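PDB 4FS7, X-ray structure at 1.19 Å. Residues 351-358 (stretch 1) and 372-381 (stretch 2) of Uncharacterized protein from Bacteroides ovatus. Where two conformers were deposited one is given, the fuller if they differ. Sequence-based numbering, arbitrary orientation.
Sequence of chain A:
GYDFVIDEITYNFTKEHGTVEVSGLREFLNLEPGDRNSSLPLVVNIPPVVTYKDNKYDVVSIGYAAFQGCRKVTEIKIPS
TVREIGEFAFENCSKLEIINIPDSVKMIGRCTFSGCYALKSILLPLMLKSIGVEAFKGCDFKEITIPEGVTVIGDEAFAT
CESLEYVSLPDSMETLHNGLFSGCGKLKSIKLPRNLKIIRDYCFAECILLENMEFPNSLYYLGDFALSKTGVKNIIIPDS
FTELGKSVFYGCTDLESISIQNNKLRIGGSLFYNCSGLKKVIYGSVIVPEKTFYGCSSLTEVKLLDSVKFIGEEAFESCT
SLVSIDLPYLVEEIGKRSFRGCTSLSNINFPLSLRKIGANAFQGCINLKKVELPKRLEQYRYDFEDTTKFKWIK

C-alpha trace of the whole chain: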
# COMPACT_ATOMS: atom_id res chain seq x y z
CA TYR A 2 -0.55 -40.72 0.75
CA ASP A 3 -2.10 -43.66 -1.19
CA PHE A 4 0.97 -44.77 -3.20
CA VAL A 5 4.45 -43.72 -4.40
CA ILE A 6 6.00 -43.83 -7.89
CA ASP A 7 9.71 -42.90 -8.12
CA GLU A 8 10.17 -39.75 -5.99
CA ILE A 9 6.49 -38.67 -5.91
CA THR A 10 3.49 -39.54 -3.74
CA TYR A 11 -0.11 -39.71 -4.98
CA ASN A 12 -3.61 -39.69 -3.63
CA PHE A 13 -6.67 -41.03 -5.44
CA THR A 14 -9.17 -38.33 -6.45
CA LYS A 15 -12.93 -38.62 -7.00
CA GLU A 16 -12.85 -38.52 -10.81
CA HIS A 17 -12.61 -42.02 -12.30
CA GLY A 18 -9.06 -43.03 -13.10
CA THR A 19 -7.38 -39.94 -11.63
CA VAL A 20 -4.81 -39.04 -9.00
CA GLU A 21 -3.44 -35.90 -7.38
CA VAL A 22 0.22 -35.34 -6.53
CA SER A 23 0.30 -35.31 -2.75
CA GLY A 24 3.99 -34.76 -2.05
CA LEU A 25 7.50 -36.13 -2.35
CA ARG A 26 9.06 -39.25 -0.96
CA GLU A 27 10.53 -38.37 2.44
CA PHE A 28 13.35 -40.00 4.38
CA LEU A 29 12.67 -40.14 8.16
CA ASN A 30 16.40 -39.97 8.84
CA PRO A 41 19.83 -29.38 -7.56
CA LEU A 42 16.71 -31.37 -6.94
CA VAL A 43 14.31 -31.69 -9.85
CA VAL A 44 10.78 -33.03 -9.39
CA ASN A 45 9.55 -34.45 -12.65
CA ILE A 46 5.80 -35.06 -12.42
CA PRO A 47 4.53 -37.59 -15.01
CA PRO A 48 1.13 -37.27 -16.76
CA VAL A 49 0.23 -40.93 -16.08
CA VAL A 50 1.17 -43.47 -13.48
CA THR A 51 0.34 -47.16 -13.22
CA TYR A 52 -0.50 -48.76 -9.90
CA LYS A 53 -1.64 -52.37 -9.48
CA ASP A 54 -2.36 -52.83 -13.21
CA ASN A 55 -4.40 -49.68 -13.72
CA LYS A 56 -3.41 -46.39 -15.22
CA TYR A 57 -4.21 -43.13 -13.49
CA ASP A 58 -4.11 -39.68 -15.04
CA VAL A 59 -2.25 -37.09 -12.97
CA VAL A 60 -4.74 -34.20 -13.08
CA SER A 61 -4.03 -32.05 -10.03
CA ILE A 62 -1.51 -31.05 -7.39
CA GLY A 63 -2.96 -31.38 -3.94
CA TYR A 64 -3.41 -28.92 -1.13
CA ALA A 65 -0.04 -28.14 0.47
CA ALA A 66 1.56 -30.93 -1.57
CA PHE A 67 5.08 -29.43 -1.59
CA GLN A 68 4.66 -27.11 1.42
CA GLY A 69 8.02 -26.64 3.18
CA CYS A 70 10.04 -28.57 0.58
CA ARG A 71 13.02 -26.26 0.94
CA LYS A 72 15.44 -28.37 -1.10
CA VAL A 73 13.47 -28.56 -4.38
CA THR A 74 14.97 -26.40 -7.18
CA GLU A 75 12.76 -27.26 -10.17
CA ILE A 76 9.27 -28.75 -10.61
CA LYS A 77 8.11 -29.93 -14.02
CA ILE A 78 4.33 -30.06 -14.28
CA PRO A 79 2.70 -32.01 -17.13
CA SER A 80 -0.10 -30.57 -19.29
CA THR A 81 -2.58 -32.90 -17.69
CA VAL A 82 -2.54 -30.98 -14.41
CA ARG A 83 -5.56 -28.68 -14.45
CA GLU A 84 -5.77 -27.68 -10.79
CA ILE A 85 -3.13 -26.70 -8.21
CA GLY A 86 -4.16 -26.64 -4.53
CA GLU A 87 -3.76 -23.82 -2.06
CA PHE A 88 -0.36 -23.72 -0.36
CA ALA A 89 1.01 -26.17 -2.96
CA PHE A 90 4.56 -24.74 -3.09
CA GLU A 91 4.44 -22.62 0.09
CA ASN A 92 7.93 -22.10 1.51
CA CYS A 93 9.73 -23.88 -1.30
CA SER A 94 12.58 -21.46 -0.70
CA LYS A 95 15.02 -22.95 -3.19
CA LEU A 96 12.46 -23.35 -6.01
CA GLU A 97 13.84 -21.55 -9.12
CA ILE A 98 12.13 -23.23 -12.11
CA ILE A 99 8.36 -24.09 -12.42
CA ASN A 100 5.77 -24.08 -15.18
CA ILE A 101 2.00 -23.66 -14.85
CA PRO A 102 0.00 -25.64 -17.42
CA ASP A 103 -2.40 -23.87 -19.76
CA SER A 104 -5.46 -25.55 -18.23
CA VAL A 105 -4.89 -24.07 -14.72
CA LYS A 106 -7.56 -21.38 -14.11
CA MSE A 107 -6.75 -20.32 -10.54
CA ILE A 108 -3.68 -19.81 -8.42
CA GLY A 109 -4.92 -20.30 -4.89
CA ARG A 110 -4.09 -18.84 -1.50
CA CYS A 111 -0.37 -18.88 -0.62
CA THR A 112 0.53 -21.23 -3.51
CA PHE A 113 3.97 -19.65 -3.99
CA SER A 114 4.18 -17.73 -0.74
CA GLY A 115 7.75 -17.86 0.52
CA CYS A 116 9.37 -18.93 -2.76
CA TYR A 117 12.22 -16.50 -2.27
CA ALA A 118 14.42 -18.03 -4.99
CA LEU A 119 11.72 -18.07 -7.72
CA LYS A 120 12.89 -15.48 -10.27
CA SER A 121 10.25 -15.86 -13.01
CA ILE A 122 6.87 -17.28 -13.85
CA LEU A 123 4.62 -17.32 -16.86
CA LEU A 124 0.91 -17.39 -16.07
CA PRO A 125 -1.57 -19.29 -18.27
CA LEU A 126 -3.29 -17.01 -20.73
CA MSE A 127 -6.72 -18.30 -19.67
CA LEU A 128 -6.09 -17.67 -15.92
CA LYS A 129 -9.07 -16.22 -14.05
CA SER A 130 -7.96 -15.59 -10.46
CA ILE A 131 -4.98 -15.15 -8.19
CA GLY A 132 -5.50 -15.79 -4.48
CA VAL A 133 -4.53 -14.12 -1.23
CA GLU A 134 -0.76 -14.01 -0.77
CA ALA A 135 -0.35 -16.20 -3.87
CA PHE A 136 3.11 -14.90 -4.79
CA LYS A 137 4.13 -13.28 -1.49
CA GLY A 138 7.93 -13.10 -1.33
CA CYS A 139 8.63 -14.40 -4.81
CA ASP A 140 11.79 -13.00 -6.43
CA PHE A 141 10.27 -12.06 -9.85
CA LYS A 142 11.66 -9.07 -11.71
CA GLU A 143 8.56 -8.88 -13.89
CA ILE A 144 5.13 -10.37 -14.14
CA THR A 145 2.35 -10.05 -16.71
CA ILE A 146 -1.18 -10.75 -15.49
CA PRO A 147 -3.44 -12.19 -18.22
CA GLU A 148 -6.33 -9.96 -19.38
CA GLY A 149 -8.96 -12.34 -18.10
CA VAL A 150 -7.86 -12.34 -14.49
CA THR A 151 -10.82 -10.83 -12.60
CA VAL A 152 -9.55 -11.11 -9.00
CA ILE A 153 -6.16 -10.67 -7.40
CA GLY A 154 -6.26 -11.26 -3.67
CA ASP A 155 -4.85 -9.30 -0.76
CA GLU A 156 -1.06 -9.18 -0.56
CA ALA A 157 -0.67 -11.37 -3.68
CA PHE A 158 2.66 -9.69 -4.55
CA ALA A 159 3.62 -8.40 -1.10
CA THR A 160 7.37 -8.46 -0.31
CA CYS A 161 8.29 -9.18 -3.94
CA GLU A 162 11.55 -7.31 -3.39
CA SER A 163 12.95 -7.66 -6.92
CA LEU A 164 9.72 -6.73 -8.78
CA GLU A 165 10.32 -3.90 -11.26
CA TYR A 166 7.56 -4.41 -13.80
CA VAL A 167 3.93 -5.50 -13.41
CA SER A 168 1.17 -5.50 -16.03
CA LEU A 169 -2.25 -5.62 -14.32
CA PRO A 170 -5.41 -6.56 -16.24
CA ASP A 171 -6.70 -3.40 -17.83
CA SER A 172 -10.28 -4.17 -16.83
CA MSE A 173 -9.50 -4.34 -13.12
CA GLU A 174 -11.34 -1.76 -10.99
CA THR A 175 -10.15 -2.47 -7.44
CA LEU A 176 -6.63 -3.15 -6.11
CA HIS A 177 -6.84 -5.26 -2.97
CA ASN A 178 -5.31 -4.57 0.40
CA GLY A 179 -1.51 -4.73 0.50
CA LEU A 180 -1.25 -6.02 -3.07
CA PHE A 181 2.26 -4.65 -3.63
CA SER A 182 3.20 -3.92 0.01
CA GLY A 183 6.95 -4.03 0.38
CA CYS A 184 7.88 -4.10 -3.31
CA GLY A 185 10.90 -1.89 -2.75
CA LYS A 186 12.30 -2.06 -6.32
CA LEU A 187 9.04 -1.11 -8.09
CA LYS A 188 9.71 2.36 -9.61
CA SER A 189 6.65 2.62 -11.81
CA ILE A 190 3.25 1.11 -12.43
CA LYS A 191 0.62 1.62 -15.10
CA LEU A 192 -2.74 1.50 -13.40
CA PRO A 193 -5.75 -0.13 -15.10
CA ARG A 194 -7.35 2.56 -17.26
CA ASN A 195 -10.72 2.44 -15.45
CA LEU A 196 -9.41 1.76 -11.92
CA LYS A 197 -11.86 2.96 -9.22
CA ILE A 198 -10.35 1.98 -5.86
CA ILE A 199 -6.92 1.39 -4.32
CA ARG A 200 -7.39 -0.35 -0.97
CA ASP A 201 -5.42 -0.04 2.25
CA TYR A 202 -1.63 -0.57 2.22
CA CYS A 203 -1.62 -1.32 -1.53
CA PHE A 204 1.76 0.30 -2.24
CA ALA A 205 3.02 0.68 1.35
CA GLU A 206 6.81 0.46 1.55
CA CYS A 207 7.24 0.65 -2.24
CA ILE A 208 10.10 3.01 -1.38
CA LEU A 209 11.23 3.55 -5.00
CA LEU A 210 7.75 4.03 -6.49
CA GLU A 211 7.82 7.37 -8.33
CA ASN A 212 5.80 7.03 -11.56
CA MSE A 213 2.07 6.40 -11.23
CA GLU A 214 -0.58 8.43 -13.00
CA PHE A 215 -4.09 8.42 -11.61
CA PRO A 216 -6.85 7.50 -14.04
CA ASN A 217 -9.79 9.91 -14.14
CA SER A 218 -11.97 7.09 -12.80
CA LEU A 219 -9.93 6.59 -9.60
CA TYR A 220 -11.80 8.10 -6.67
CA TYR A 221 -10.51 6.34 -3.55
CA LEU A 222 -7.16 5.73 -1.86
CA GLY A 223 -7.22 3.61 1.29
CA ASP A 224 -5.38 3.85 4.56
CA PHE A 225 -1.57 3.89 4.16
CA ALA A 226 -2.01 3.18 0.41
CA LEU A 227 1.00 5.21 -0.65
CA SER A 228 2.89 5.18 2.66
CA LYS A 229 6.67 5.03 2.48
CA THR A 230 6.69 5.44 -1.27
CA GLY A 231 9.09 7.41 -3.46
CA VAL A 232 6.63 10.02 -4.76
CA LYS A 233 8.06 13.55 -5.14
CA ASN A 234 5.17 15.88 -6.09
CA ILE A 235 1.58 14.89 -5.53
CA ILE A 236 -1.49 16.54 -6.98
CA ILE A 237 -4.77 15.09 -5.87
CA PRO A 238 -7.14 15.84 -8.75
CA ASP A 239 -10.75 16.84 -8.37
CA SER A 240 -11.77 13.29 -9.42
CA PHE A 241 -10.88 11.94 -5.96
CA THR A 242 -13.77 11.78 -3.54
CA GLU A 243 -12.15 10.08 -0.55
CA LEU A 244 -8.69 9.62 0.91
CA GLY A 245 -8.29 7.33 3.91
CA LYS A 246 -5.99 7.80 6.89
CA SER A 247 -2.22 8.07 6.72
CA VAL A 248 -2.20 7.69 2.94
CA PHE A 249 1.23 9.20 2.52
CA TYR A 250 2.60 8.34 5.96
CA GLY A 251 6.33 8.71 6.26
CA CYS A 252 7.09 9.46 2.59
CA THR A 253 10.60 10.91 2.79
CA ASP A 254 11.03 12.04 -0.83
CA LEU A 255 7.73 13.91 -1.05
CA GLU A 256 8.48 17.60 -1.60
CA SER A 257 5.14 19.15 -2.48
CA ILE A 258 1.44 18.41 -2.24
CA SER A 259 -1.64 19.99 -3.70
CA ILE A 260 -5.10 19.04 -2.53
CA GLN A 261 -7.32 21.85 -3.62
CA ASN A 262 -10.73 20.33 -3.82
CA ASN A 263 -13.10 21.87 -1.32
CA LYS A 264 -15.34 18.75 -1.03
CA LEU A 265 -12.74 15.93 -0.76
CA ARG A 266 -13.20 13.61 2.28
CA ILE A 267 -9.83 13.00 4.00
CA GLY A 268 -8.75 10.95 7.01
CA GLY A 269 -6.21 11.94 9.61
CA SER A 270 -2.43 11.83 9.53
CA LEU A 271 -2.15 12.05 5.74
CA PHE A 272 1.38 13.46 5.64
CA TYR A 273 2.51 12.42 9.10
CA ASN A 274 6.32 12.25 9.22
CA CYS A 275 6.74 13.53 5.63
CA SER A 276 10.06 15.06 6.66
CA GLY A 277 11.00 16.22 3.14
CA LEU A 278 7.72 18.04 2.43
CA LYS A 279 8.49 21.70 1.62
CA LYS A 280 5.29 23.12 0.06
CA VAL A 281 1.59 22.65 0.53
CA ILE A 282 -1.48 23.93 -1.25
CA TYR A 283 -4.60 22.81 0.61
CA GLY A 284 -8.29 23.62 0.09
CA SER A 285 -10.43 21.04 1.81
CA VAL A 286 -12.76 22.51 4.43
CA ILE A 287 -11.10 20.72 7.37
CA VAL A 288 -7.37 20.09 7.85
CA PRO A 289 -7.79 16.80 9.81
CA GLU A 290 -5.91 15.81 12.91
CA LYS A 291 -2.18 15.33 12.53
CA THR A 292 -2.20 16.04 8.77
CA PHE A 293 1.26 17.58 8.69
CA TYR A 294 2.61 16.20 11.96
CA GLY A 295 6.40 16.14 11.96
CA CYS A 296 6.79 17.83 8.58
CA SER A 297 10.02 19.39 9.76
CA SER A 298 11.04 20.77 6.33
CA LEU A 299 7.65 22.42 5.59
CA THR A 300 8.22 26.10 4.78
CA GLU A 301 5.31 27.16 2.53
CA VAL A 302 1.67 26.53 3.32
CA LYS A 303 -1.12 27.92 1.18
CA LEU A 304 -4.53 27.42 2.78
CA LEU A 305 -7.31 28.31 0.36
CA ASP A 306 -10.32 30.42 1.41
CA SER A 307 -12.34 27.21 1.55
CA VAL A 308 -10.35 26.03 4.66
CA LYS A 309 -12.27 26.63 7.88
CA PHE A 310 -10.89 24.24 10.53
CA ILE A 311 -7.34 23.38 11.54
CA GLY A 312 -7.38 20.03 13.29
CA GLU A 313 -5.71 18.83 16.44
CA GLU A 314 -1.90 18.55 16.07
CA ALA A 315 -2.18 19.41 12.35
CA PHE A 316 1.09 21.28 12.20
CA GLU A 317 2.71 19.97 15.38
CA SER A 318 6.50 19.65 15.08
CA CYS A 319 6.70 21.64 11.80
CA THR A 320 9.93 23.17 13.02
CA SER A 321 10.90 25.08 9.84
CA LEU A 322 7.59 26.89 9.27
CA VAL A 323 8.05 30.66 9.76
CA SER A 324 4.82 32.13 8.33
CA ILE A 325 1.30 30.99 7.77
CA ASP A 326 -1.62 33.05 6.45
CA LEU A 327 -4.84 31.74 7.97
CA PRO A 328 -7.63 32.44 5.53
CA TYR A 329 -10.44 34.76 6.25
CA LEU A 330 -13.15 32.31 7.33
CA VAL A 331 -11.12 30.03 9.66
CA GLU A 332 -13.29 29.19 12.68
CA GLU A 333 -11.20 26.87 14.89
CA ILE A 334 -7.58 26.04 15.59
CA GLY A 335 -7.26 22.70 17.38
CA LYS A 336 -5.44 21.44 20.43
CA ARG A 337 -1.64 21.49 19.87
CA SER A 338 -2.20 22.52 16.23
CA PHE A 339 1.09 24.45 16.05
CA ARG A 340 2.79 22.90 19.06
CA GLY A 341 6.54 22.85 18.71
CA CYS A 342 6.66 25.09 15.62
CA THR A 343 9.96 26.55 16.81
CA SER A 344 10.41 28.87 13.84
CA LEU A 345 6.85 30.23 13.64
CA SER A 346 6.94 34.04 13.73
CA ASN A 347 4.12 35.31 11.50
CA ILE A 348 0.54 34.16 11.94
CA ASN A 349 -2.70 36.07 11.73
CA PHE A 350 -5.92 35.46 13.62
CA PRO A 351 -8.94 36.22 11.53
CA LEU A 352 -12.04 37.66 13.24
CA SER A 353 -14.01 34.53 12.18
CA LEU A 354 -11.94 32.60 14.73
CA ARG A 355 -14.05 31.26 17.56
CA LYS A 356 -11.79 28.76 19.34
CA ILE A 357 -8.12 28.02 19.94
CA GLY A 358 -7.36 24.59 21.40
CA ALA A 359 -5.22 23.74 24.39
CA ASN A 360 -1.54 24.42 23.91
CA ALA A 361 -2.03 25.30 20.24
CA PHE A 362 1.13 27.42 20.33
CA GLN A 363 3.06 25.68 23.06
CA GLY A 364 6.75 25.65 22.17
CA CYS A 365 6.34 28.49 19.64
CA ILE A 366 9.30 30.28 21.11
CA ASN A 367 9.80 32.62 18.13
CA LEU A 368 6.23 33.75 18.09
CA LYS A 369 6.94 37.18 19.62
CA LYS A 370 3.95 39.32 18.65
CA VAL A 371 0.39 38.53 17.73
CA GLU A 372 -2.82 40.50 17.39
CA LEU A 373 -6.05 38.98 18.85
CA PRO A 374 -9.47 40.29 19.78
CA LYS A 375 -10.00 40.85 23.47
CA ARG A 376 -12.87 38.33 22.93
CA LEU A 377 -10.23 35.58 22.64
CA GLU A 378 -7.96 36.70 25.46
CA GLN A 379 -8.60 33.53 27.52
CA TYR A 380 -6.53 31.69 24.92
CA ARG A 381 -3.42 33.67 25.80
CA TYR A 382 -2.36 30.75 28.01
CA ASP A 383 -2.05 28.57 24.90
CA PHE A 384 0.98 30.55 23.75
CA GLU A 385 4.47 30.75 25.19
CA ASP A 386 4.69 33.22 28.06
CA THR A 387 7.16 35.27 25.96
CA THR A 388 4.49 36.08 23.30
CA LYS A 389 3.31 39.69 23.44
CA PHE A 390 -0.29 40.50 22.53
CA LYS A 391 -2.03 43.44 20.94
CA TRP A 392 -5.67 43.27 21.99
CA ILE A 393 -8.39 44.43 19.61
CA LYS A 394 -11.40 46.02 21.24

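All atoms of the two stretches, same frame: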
# COMPACT_ATOMS: atom_id res chain seq x y z
N PRO A 351 -7.80 35.55 12.10
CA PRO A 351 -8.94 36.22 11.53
C PRO A 351 -10.11 36.36 12.50
O PRO A 351 -10.25 35.57 13.39
CB PRO A 351 -9.30 35.32 10.35
CG PRO A 351 -8.02 34.68 9.97
CD PRO A 351 -7.30 34.47 11.25
N LEU A 352 -10.94 37.39 12.32
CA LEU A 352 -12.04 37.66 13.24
C LEU A 352 -13.14 36.60 13.19
O LEU A 352 -13.97 36.57 14.08
CB LEU A 352 -12.60 39.06 13.01
N SER A 353 -13.14 35.71 12.19
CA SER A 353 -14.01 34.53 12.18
C SER A 353 -13.64 33.49 13.24
O SER A 353 -14.42 32.59 13.53
CB SER A 353 -13.93 33.83 10.81
OG SER A 353 -12.59 33.67 10.39
N LEU A 354 -12.43 33.60 13.78
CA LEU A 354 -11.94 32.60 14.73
C LEU A 354 -12.76 32.61 15.99
O LEU A 354 -12.93 33.68 16.62
CB LEU A 354 -10.47 32.86 15.04
CG LEU A 354 -9.65 31.83 15.80
CD1 LEU A 354 -9.52 30.54 14.93
CD2 LEU A 354 -8.25 32.43 16.14
N ARG A 355 -13.22 31.44 16.38
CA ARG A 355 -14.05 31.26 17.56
C ARG A 355 -13.36 30.52 18.68
O ARG A 355 -13.74 30.66 19.83
CB ARG A 355 -15.32 30.47 17.18
CG ARG A 355 -16.21 31.13 16.15
CD ARG A 355 -17.53 30.35 16.01
NE ARG A 355 -17.42 29.12 15.21
CZ ARG A 355 -17.19 27.88 15.69
NH1 ARG A 355 -17.01 27.67 17.01
NH2 ARG A 355 -17.13 26.83 14.84
N LYS A 356 -12.38 29.70 18.35
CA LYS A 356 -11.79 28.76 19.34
C LYS A 356 -10.33 28.51 18.99
O LYS A 356 -10.01 28.29 17.83
CB LYS A 356 -12.58 27.41 19.35
CG LYS A 356 -12.22 26.49 20.53
CD LYS A 356 -12.84 25.11 20.47
CE LYS A 356 -14.33 25.09 20.61
NZ LYS A 356 -14.85 25.67 21.91
N ILE A 357 -9.48 28.48 20.01
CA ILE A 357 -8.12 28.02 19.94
C ILE A 357 -7.98 26.89 20.96
O ILE A 357 -8.39 27.04 22.10
CB ILE A 357 -7.09 29.13 20.26
CG1 ILE A 357 -7.22 30.25 19.20
CG2 ILE A 357 -5.65 28.60 20.33
CD1 ILE A 357 -6.42 31.51 19.53
N GLY A 358 -7.45 25.75 20.53
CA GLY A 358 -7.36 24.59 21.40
C GLY A 358 -6.18 24.64 22.35
O GLY A 358 -5.27 25.46 22.23
N GLU A 372 -1.66 39.62 17.24
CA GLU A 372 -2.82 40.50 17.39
C GLU A 372 -4.06 39.62 17.49
O GLU A 372 -4.31 38.83 16.59
CB GLU A 372 -2.94 41.42 16.16
CG GLU A 372 -1.71 42.32 15.91
CD GLU A 372 -1.94 43.35 14.83
OE1 GLU A 372 -3.09 43.42 14.32
OE2 GLU A 372 -0.99 44.12 14.51
N LEU A 373 -4.80 39.72 18.60
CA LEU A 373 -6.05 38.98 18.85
C LEU A 373 -7.15 39.90 19.37
O LEU A 373 -6.86 40.83 20.12
CB LEU A 373 -5.86 37.88 19.92
CG LEU A 373 -5.28 36.52 19.57
CD1 LEU A 373 -5.07 35.76 20.87
CD2 LEU A 373 -6.16 35.79 18.64
N PRO A 374 -8.41 39.56 19.11
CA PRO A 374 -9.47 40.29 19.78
C PRO A 374 -9.46 39.98 21.26
O PRO A 374 -9.15 38.86 21.67
CB PRO A 374 -10.75 39.78 19.11
CG PRO A 374 -10.39 38.49 18.56
CD PRO A 374 -8.93 38.52 18.22
N LYS A 375 -9.77 40.99 22.05
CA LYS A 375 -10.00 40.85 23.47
C LYS A 375 -10.96 39.68 23.76
O LYS A 375 -10.80 38.98 24.74
CB LYS A 375 -10.54 42.17 24.02
CG LYS A 375 -10.67 42.23 25.51
CD LYS A 375 -9.37 42.63 26.19
CE LYS A 375 -9.63 43.06 27.64
NZ LYS A 375 -8.40 43.01 28.47
N ARG A 376 -11.91 39.44 22.86
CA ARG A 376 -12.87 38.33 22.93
C ARG A 376 -12.21 36.94 23.04
O ARG A 376 -12.80 35.98 23.54
CB ARG A 376 -13.77 38.40 21.68
CG ARG A 376 -14.56 37.17 21.33
CD ARG A 376 -15.48 37.46 20.11
NE ARG A 376 -14.70 37.62 18.88
CZ ARG A 376 -14.20 36.59 18.19
NH1 ARG A 376 -14.40 35.34 18.60
NH2 ARG A 376 -13.49 36.81 17.09
N LEU A 377 -10.97 36.85 22.59
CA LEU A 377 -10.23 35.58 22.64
C LEU A 377 -9.11 35.60 23.64
O LEU A 377 -8.26 34.69 23.64
CB LEU A 377 -9.68 35.25 21.22
CG LEU A 377 -10.69 34.90 20.12
CD1 LEU A 377 -9.99 34.66 18.80
CD2 LEU A 377 -11.56 33.70 20.46
N GLU A 378 -9.11 36.57 24.57
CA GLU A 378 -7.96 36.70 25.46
C GLU A 378 -7.74 35.51 26.39
O GLU A 378 -6.61 35.32 26.84
CB GLU A 378 -7.99 38.03 26.25
CG GLU A 378 -9.13 38.11 27.22
CD GLU A 378 -9.09 39.33 28.13
OE1 GLU A 378 -8.42 40.33 27.77
OE2 GLU A 378 -9.75 39.28 29.20
N GLN A 379 -8.78 34.73 26.68
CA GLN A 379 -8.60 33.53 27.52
C GLN A 379 -7.66 32.52 26.90
O GLN A 379 -7.15 31.67 27.60
CB GLN A 379 -9.94 32.87 27.84
CG GLN A 379 -10.66 32.20 26.68
CD GLN A 379 -11.52 33.14 25.84
OE1 GLN A 379 -11.33 34.39 25.78
NE2 GLN A 379 -12.49 32.53 25.17
N TYR A 380 -7.46 32.60 25.58
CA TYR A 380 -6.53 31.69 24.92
C TYR A 380 -5.07 32.14 24.99
O TYR A 380 -4.19 31.48 24.44
CB TYR A 380 -6.99 31.43 23.46
CG TYR A 380 -8.34 30.81 23.39
CD1 TYR A 380 -8.63 29.63 24.08
CD2 TYR A 380 -9.37 31.39 22.66
CE1 TYR A 380 -9.90 29.05 24.02
CE2 TYR A 380 -10.63 30.80 22.59
CZ TYR A 380 -10.89 29.61 23.29
OH TYR A 380 -12.15 29.06 23.22
N ARG A 381 -4.78 33.23 25.70
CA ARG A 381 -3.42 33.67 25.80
C ARG A 381 -2.52 32.63 26.47
O ARG A 381 -1.33 32.55 26.21
CB ARG A 381 -3.31 35.01 26.54
CG ARG A 381 -3.70 35.00 28.00
CD ARG A 381 -3.78 36.46 28.45
NE ARG A 381 -4.16 36.68 29.81
CZ ARG A 381 -5.40 36.64 30.29
NH1 ARG A 381 -6.42 36.31 29.52
NH2 ARG A 381 -5.60 36.95 31.56
O HOH W 1 -14.05 30.53 22.50
O HOH W 2 -15.14 32.91 20.69

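A backbone carbonyl at the end of a turn can be bound by an arginine from a neighbouring segment, and this pair of stretches is a compact example. Pro351 to Leu354 form a type I beta turn, closed by Leu354 N donating to Pro351 O at 3.0 Å. The carbonyl of Leu354 is met by the guanidinium of Arg376, whose two terminal nitrogens converge on it: Arg376 NH1 lies 3.0 Å from Leu354 O and Arg376 NH2 lies 3.2 Å away, both as hydrogen bonds. The acceptor sits at the edge of the guanidinium, near its plane, where the N-H groups point. Leu352 O comes equally near, 3.1 Å from Arg376 NH2, but the angle is too poor for a hydrogen bond.

Water extends this polar seam. Arg355 O accepts from two waters; one is 2.5 Å from Tyr380 OH, the other makes a weak bond with Arg376 NH1 at 3.3 Å. The tyrosine hydroxyl and the carbonyl, 4.1 Å apart (Tyr380 OH to Arg355 O), are thus linked through solvent.

Beneath the seam the contact turns apolar. Stretch 1 continues into a short strand, Lys356 to Ile357, while stretch 2 leaves its strand at Pro374 and coils into a largely 3-10 segment. The two chains advance in step: Leu352, Arg355 and Ile357 lie nearest Pro374, Leu377 and Tyr380, with 6.4 Å between Ile357 CA and Tyr380 CA. Arg376, Leu377 and Tyr380 all direct their CA-to-CB bonds toward stretch 1. Leu377 CD1 packs 3.9 Å from Leu354 CD2. Tyr380 and Ile357, each the most covered residue of its stretch, meet directly: Ile357 CB stands over the ring face, 3.8 Å from Tyr380 CG, in a CH-pi arrangement that sets an aliphatic group against the aromatic electrons. Farther along the same side chain, Ile357 CD1 approaches Leu373 CD2 at 4.4 Å, so the isoleucine touches both the strand and the 3-10 segment of stretch 2.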